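PDB 5H4E: beta 1-3 glucanase from Clostridium beijerinckii NCIMB 8052, which probably hydrolyses beta-1,3-glucans through its glycoside hydrolase family 64 domain. Local coordinates for residues I150-Y162 against H202-G214. Sequence-based numbering, arbitrary orientation.
Sequences INTTRVDQFCYPY and HSDRIYAPASGLG
The guanidinium of R205 meets the amide of Q157 at its edge: NH2 gives a hydrogen bond to OE1 (2.8 Å, 157° at the hydrogen) with the acceptor close to the guanidinium plane, while the two flat groups are turned 36° apart. D204 OD2 occupies another part of that edge and takes both NE and NH1 from one face of its carboxylate, NE at 3.0 Å, as a side-on salt bridge. CG of the same arginine lies over one face of the Y207 ring, offset toward the rim; the backbone N of L213 covers the opposite face and H202 CG stands at its edge. On the other side of the sheet, I206 CD1 approaches the F158 ring obliquely, with 4.3 Å to CD2, and Y160 N sits over the centre of one ring face.

The backbone geometry identifies two antiparallel bridges between two-residue strands. F158 and I206 form the hydrogen-bonded pair, F158 N to I206 O (2.9 Å) and I206 N to F158 O (2.7 Å), whereas Q157 and Y207 form the non-hydrogen-bonded one. A further bond, A208 N to D156 O (3.0 Å), extends the pairing, its donor lying above the carbonyl plane. With CG between the backbone N and the carbonyl carbon (chi1 62°) and an extended chain beyond it, Q157 carries OE1 across to R205. I206 also packs on M186 and Y189 of helix 182-192.

This two-stranded sheet joins 157-158 to 206-207 in the protein interior, beside strand 136-144 and helix 182-192. The Q157 amide is held at both ends, its OE1 accepting from R205 NH2 and its NE2 donating to F136 O and E137 OE1, which fixes which way round it lies. R205, bonded additionally to I134 O, has its buried charge probably balanced by D204.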
ATOM      1  N   ILE A 150      -1.323  10.773   3.412  1.00 18.73           N
ATOM      2  CA  ILE A 150      -0.647   9.786   4.236  1.00 15.18           C
ATOM      3  C   ILE A 150      -1.605   8.621   4.446  1.00 16.72           C
ATOM      4  O   ILE A 150      -2.821   8.824   4.527  1.00 17.49           O
ATOM      5  CB  ILE A 150      -0.159  10.403   5.580  1.00 18.90           C
ATOM      6  CG1 ILE A 150       0.567   9.356   6.427  1.00 16.46           C
ATOM      7  CG2 ILE A 150      -1.323  11.056   6.356  1.00 16.45           C
ATOM      8  CD1 ILE A 150       1.387   9.953   7.559  1.00 15.22           C
ATOM      9  N   ASN A 151      -1.085   7.394   4.456  1.00 13.55           N
ATOM     10  CA  ASN A 151      -1.972   6.239   4.617  1.00 18.73           C
ATOM     11  C   ASN A 151      -1.280   5.023   5.223  1.00 16.52           C
ATOM     12  O   ASN A 151      -0.069   4.828   5.044  1.00 16.20           O
ATOM     13  CB  ASN A 151      -2.604   5.837   3.263  1.00 16.13           C
ATOM     14  CG  ASN A 151      -1.562   5.483   2.206  1.00 19.91           C
ATOM     15  OD1 ASN A 151      -1.060   6.358   1.506  1.00 22.07           O
ATOM     16  ND2 ASN A 151      -1.234   4.192   2.087  1.00 14.42           N
ATOM     17  N   THR A 152      -2.059   4.231   5.958  1.00 13.12           N
ATOM     18  CA  THR A 152      -1.682   2.851   6.255  1.00 15.14           C
ATOM     19  C   THR A 152      -1.875   2.029   4.990  1.00 15.68           C
ATOM     20  O   THR A 152      -2.591   2.446   4.069  1.00 15.21           O
ATOM     21  CB  THR A 152      -2.534   2.235   7.369  1.00 15.89           C
ATOM     22  OG1 THR A 152      -3.891   2.081   6.919  1.00 14.17           O
ATOM     23  CG2 THR A 152      -2.513   3.089   8.625  1.00 15.58           C
ATOM     24  N   THR A 153      -1.278   0.844   4.926  1.00 15.71           N
ATOM     25  CA  THR A 153      -1.505   0.032   3.746  1.00 14.45           C
ATOM     26  C   THR A 153      -1.532  -1.454   4.068  1.00 15.75           C
ATOM     27  O   THR A 153      -0.655  -1.956   4.775  1.00 15.33           O
ATOM     28  CB  THR A 153      -0.431   0.307   2.666  1.00 18.24           C
ATOM     29  OG1 THR A 153      -0.620  -0.589   1.569  1.00 17.04           O
ATOM     30  CG2 THR A 153       0.989   0.139   3.224  1.00 17.51           C
ATOM     31  N   ARG A 154      -2.549  -2.146   3.561  1.00 14.01           N
ATOM     32  CA  ARG A 154      -2.573  -3.604   3.640  1.00 14.96           C
ATOM     33  C   ARG A 154      -2.399  -4.198   2.254  1.00 16.04           C
ATOM     34  O   ARG A 154      -2.843  -5.305   1.987  1.00 17.49           O
ATOM     35  CB  ARG A 154      -3.877  -4.113   4.269  1.00 18.28           C
ATOM     36  CG  ARG A 154      -3.785  -4.323   5.774  1.00 14.46           C
ATOM     37  CD  ARG A 154      -3.513  -3.006   6.489  1.00 14.33           C
ATOM     38  NE  ARG A 154      -3.158  -3.191   7.896  1.00 17.31           N
ATOM     39  CZ  ARG A 154      -1.934  -3.459   8.335  1.00 15.99           C
ATOM     40  NH1 ARG A 154      -0.920  -3.581   7.475  1.00 13.14           N
ATOM     41  NH2 ARG A 154      -1.716  -3.599   9.637  1.00 14.97           N
ATOM     42  N   VAL A 155      -1.736  -3.469   1.368  1.00 14.29           N
ATOM     43  CA  VAL A 155      -1.590  -3.931  -0.006  1.00 15.07           C
ATOM     44  C   VAL A 155      -0.676  -5.156  -0.079  1.00 18.90           C
ATOM     45  O   VAL A 155      -0.909  -6.055  -0.876  1.00 15.16           O
ATOM     46  CB  VAL A 155      -1.066  -2.792  -0.902  1.00 17.19           C
ATOM     47  CG1 VAL A 155      -0.654  -3.315  -2.273  1.00 19.93           C
ATOM     48  CG2 VAL A 155      -2.154  -1.730  -1.039  1.00 19.00           C
ATOM     49  N   ASP A 156       0.332  -5.207   0.787  1.00 17.34           N
ATOM     50  CA  ASP A 156       1.267  -6.335   0.808  1.00 19.08           C
ATOM     51  C   ASP A 156       1.009  -7.316   1.951  1.00 14.60           C
ATOM     52  O   ASP A 156       1.241  -8.521   1.810  1.00 16.08           O
ATOM     53  CB  ASP A 156       2.716  -5.830   0.912  1.00 19.93           C
ATOM     54  CG  ASP A 156       3.260  -5.321  -0.412  1.00 24.94           C
ATOM     55  OD1 ASP A 156       2.577  -5.457  -1.433  1.00 31.14           O
ATOM     56  OD2 ASP A 156       4.390  -4.797  -0.434  1.00 31.29           O
ATOM     57  N   GLN A 157       0.532  -6.809   3.085  1.00 16.52           N
ATOM     58  CA  GLN A 157       0.467  -7.619   4.298  1.00 14.38           C
ATOM     59  C   GLN A 157      -0.421  -7.028   5.394  1.00 17.42           C
ATOM     60  O   GLN A 157      -0.765  -5.837   5.367  1.00 15.25           O
ATOM     61  CB  GLN A 157       1.881  -7.807   4.869  1.00 15.66           C
ATOM     62  CG  GLN A 157       2.484  -6.475   5.251  1.00 18.57           C
ATOM     63  CD  GLN A 157       3.661  -6.582   6.210  1.00 18.98           C
ATOM     64  OE1 GLN A 157       4.524  -7.445   6.063  1.00 20.25           O
ATOM     65  NE2 GLN A 157       3.699  -5.690   7.192  1.00 17.79           N
ATOM     66  N   PHE A 158      -0.779  -7.879   6.355  1.00 14.72           N
ATOM     67  CA  PHE A 158      -1.138  -7.445   7.696  1.00 13.24           C
ATOM     68  C   PHE A 158      -0.197  -8.080   8.706  1.00 16.11           C
ATOM     69  O   PHE A 158      -0.165  -9.316   8.836  1.00 17.94           O
ATOM     70  CB  PHE A 158      -2.567  -7.817   8.061  1.00 16.17           C
ATOM     71  CG  PHE A 158      -2.900  -7.535   9.501  1.00 15.83           C
ATOM     72  CD1 PHE A 158      -3.361  -6.288   9.884  1.00 16.25           C
ATOM     73  CD2 PHE A 158      -2.722  -8.503  10.475  1.00 16.57           C
ATOM     74  CE1 PHE A 158      -3.641  -6.012  11.219  1.00 14.81           C
ATOM     75  CE2 PHE A 158      -2.999  -8.243  11.805  1.00 16.89           C
ATOM     76  CZ  PHE A 158      -3.450  -6.994  12.183  1.00 16.89           C
ATOM     77  N   CYS A 159       0.532  -7.251   9.444  1.00 15.77           N
ATOM     78  CA  CYS A 159       1.426  -7.748  10.492  1.00 17.25           C
ATOM     79  C   CYS A 159       0.933  -7.351  11.887  1.00 17.05           C
ATOM     80  O   CYS A 159       0.708  -8.210  12.724  1.00 17.82           O
ATOM     81  CB  CYS A 159       2.858  -7.243  10.276  1.00 15.93           C
ATOM     82  SG  CYS A 159       3.995  -7.800  11.563  1.00 16.31           S
ATOM     83  N   TYR A 160       0.775  -6.050  12.143  1.00 15.93           N
ATOM     84  CA  TYR A 160       0.223  -5.606  13.418  1.00 15.80           C
ATOM     85  C   TYR A 160      -0.749  -4.455  13.189  1.00 16.14           C
ATOM     86  O   TYR A 160      -0.634  -3.748  12.190  1.00 14.07           O
ATOM     87  CB  TYR A 160       1.344  -5.206  14.407  1.00 14.27           C
ATOM     88  CG  TYR A 160       2.247  -4.045  14.017  1.00 17.44           C
ATOM     89  CD1 TYR A 160       1.795  -2.731  14.092  1.00 16.00           C
ATOM     90  CD2 TYR A 160       3.569  -4.266  13.619  1.00 15.96           C
ATOM     91  CE1 TYR A 160       2.621  -1.662  13.754  1.00 15.82           C
ATOM     92  CE2 TYR A 160       4.417  -3.199  13.285  1.00 16.10           C
ATOM     93  CZ  TYR A 160       3.929  -1.898  13.357  1.00 18.90           C
ATOM     94  OH  TYR A 160       4.740  -0.831  13.039  1.00 15.79           O
ATOM     95  N   PRO A 161      -1.721  -4.273  14.096  1.00 14.50           N
ATOM     96  CA  PRO A 161      -2.707  -3.215  13.848  1.00 16.64           C
ATOM     97  C   PRO A 161      -2.120  -1.813  14.016  1.00 16.97           C
ATOM     98  O   PRO A 161      -1.384  -1.555  14.978  1.00 16.97           O
ATOM     99  CB  PRO A 161      -3.779  -3.481  14.902  1.00 16.60           C
ATOM    100  CG  PRO A 161      -3.080  -4.216  15.989  1.00 15.75           C
ATOM    101  CD  PRO A 161      -2.046  -5.061  15.295  1.00 15.77           C
ATOM    102  N   TYR A 162      -2.421  -0.922  13.076  1.00 15.98           N
ATOM    103  CA  TYR A 162      -1.989   0.470  13.207  1.00 16.65           C
ATOM    104  C   TYR A 162      -2.940   1.400  12.470  1.00 16.75           C
ATOM    105  O   TYR A 162      -3.703   0.980  11.604  1.00 15.75           O
ATOM    106  CB  TYR A 162      -0.530   0.662  12.731  1.00 15.52           C
ATOM    107  CG  TYR A 162      -0.258   0.638  11.229  1.00 15.46           C
ATOM    108  CD1 TYR A 162       0.487   1.638  10.626  1.00 14.75           C
ATOM    109  CD2 TYR A 162      -0.696  -0.421  10.427  1.00 18.03           C
ATOM    110  CE1 TYR A 162       0.774   1.598   9.253  1.00 18.70           C
ATOM    111  CE2 TYR A 162      -0.419  -0.462   9.065  1.00 17.18           C
ATOM    112  CZ  TYR A 162       0.312   0.547   8.487  1.00 17.30           C
ATOM    113  OH  TYR A 162       0.588   0.503   7.122  1.00 14.82           O
ATOM    114  N   HIS A 202       0.149 -16.478   8.204  1.00 19.27           N
ATOM    115  CA  HIS A 202       1.328 -17.078   8.819  1.00 17.82           C
ATOM    116  C   HIS A 202       1.381 -16.565  10.238  1.00 19.65           C
ATOM    117  O   HIS A 202       0.592 -15.698  10.606  1.00 18.74           O
ATOM    118  CB  HIS A 202       2.611 -16.723   8.046  1.00 18.61           C
ATOM    119  CG  HIS A 202       2.670 -17.329   6.673  1.00 19.02           C
ATOM    120  ND1 HIS A 202       3.691 -18.161   6.263  1.00 17.94           N
ATOM    121  CD2 HIS A 202       1.808 -17.252   5.630  1.00 22.09           C
ATOM    122  CE1 HIS A 202       3.469 -18.551   5.020  1.00 20.30           C
ATOM    123  NE2 HIS A 202       2.334 -18.012   4.611  1.00 20.20           N
ATOM    124  N   SER A 203       2.308 -17.075  11.042  1.00 18.80           N
ATOM    125  CA  SER A 203       2.348 -16.668  12.436  1.00 21.39           C
ATOM    126  C   SER A 203       2.800 -15.206  12.575  1.00 22.28           C
ATOM    127  O   SER A 203       2.388 -14.515  13.509  1.00 22.23           O
ATOM    128  CB  SER A 203       3.262 -17.600  13.243  1.00 21.80           C
ATOM    129  OG  SER A 203       4.596 -17.495  12.795  1.00 20.57           O
ATOM    130  N   ASP A 204       3.624 -14.733  11.642  1.00 18.87           N
ATOM    131  CA  ASP A 204       4.175 -13.380  11.739  1.00 19.25           C
ATOM    132  C   ASP A 204       3.345 -12.318  11.007  1.00 20.21           C
ATOM    133  O   ASP A 204       3.282 -11.168  11.452  1.00 17.76           O
ATOM    134  CB  ASP A 204       5.626 -13.346  11.221  1.00 20.35           C
ATOM    135  CG  ASP A 204       5.750 -13.774   9.770  1.00 18.62           C
ATOM    136  OD1 ASP A 204       4.899 -14.551   9.289  1.00 18.42           O
ATOM    137  OD2 ASP A 204       6.714 -13.333   9.113  1.00 20.62           O
ATOM    138  N   ARG A 205       2.714 -12.695   9.894  1.00 18.46           N
ATOM    139  CA  ARG A 205       1.877 -11.757   9.141  1.00 17.18           C
ATOM    140  C   ARG A 205       0.893 -12.508   8.249  1.00 18.43           C
ATOM    141  O   ARG A 205       1.050 -13.705   7.999  1.00 16.78           O
ATOM    142  CB  ARG A 205       2.745 -10.815   8.290  1.00 17.47           C
ATOM    143  CG  ARG A 205       3.341 -11.458   7.022  1.00 16.72           C
ATOM    144  CD  ARG A 205       4.634 -10.784   6.581  1.00 18.93           C
ATOM    145  NE  ARG A 205       5.666 -10.997   7.591  1.00 15.02           N
ATOM    146  CZ  ARG A 205       6.258 -10.039   8.295  1.00 19.17           C
ATOM    147  NH1 ARG A 205       7.159 -10.376   9.211  1.00 20.10           N
ATOM    148  NH2 ARG A 205       5.972  -8.758   8.076  1.00 17.21           N
ATOM    149  N   ILE A 206      -0.122 -11.808   7.761  1.00 16.68           N
ATOM    150  CA  ILE A 206      -0.968 -12.358   6.706  1.00 13.01           C
ATOM    151  C   ILE A 206      -0.577 -11.731   5.374  1.00 15.92           C
ATOM    152  O   ILE A 206      -0.597 -10.505   5.221  1.00 16.53           O
ATOM    153  CB  ILE A 206      -2.464 -12.104   6.961  1.00 18.84           C
ATOM    154  CG1 ILE A 206      -2.872 -12.637   8.337  1.00 18.07           C
ATOM    155  CG2 ILE A 206      -3.313 -12.756   5.848  1.00 13.45           C
ATOM    156  CD1 ILE A 206      -4.257 -12.157   8.795  1.00 16.35           C
ATOM    157  N   TYR A 207      -0.218 -12.567   4.409  1.00 15.02           N
ATOM    158  CA  TYR A 207       0.190 -12.073   3.103  1.00 14.65           C
ATOM    159  C   TYR A 207      -1.009 -11.687   2.276  1.00 16.29           C
ATOM    160  O   TYR A 207      -2.015 -12.382   2.266  1.00 15.58           O
ATOM    161  CB  TYR A 207       1.025 -13.129   2.360  1.00 17.91           C
ATOM    162  CG  TYR A 207       2.346 -13.346   3.053  1.00 16.27           C
ATOM    163  CD1 TYR A 207       3.399 -12.471   2.841  1.00 17.02           C
ATOM    164  CD2 TYR A 207       2.528 -14.400   3.950  1.00 17.68           C
ATOM    165  CE1 TYR A 207       4.604 -12.631   3.487  1.00 18.78           C
ATOM    166  CE2 TYR A 207       3.739 -14.564   4.617  1.00 19.46           C
ATOM    167  CZ  TYR A 207       4.772 -13.684   4.370  1.00 17.77           C
ATOM    168  OH  TYR A 207       5.980 -13.836   5.015  1.00 20.28           O
ATOM    169  N   ALA A 208      -0.908 -10.557   1.592  1.00 18.66           N
ATOM    170  CA  ALA A 208      -1.850 -10.280   0.528  1.00 16.88           C
ATOM    171  C   ALA A 208      -1.757 -11.401  -0.511  1.00 14.29           C
ATOM    172  O   ALA A 208      -0.729 -12.103  -0.592  1.00 16.43           O
ATOM    173  CB  ALA A 208      -1.567  -8.906  -0.084  1.00 16.24           C
ATOM    174  N   PRO A 209      -2.834 -11.607  -1.293  1.00 14.73           N
ATOM    175  CA  PRO A 209      -2.938 -12.781  -2.176  1.00 18.50           C
ATOM    176  C   PRO A 209      -1.715 -13.057  -3.060  1.00 17.15           C
ATOM    177  O   PRO A 209      -1.233 -14.191  -3.098  1.00 18.66           O
ATOM    178  CB  PRO A 209      -4.153 -12.447  -3.042  1.00 18.51           C
ATOM    179  CG  PRO A 209      -5.058 -11.701  -2.098  1.00 16.44           C
ATOM    180  CD  PRO A 209      -4.092 -10.832  -1.275  1.00 16.71           C
ATOM    181  N   ALA A 210      -1.231 -12.050  -3.769  1.00 14.63           N
ATOM    182  CA  ALA A 210      -0.120 -12.280  -4.675  1.00 17.33           C
ATOM    183  C   ALA A 210       1.125 -11.562  -4.186  1.00 18.08           C
ATOM    184  O   ALA A 210       1.967 -11.155  -4.981  1.00 21.20           O
ATOM    185  CB  ALA A 210      -0.476 -11.841  -6.076  1.00 18.59           C
ATOM    186  N   SER A 211       1.244 -11.404  -2.870  1.00 18.22           N
ATOM    187  CA  SER A 211       2.430 -10.766  -2.306  1.00 18.72           C
ATOM    188  C   SER A 211       3.183 -11.737  -1.416  1.00 20.17           C
ATOM    189  O   SER A 211       2.568 -12.573  -0.748  1.00 18.92           O
ATOM    190  CB  SER A 211       2.052  -9.509  -1.510  1.00 20.33           C
ATOM    191  OG  SER A 211       3.198  -8.938  -0.888  1.00 24.68           O
ATOM    192  N   GLY A 212       4.514 -11.632  -1.413  1.00 19.35           N
ATOM    193  CA  GLY A 212       5.338 -12.420  -0.511  1.00 22.12           C
ATOM    194  C   GLY A 212       5.131 -13.906  -0.691  1.00 20.04           C
ATOM    195  O   GLY A 212       5.275 -14.417  -1.801  1.00 21.37           O
ATOM    196  N   LEU A 213       4.756 -14.593   0.390  1.00 19.24           N
ATOM    197  CA  LEU A 213       4.473 -16.032   0.335  1.00 18.22           C
ATOM    198  C   LEU A 213       2.993 -16.315   0.044  1.00 19.73           C
ATOM    199  O   LEU A 213       2.492 -17.413   0.296  1.00 17.15           O
ATOM    200  CB  LEU A 213       4.881 -16.711   1.646  1.00 21.64           C
ATOM    201  CG  LEU A 213       6.339 -16.545   2.090  1.00 21.81           C
ATOM    202  CD1 LEU A 213       6.589 -17.273   3.418  1.00 19.10           C
ATOM    203  CD2 LEU A 213       7.313 -17.038   1.015  1.00 23.00           C
ATOM    204  N   GLY A 214       2.307 -15.313  -0.490  1.00 18.90           N
ATOM    205  CA  GLY A 214       0.916 -15.455  -0.887  1.00 16.37           C
ATOM    206  C   GLY A 214       0.707 -16.514  -1.962  1.00 21.34           C
ATOM    207  O   GLY A 214       1.596 -16.777  -2.779  1.00 19.57           O
TER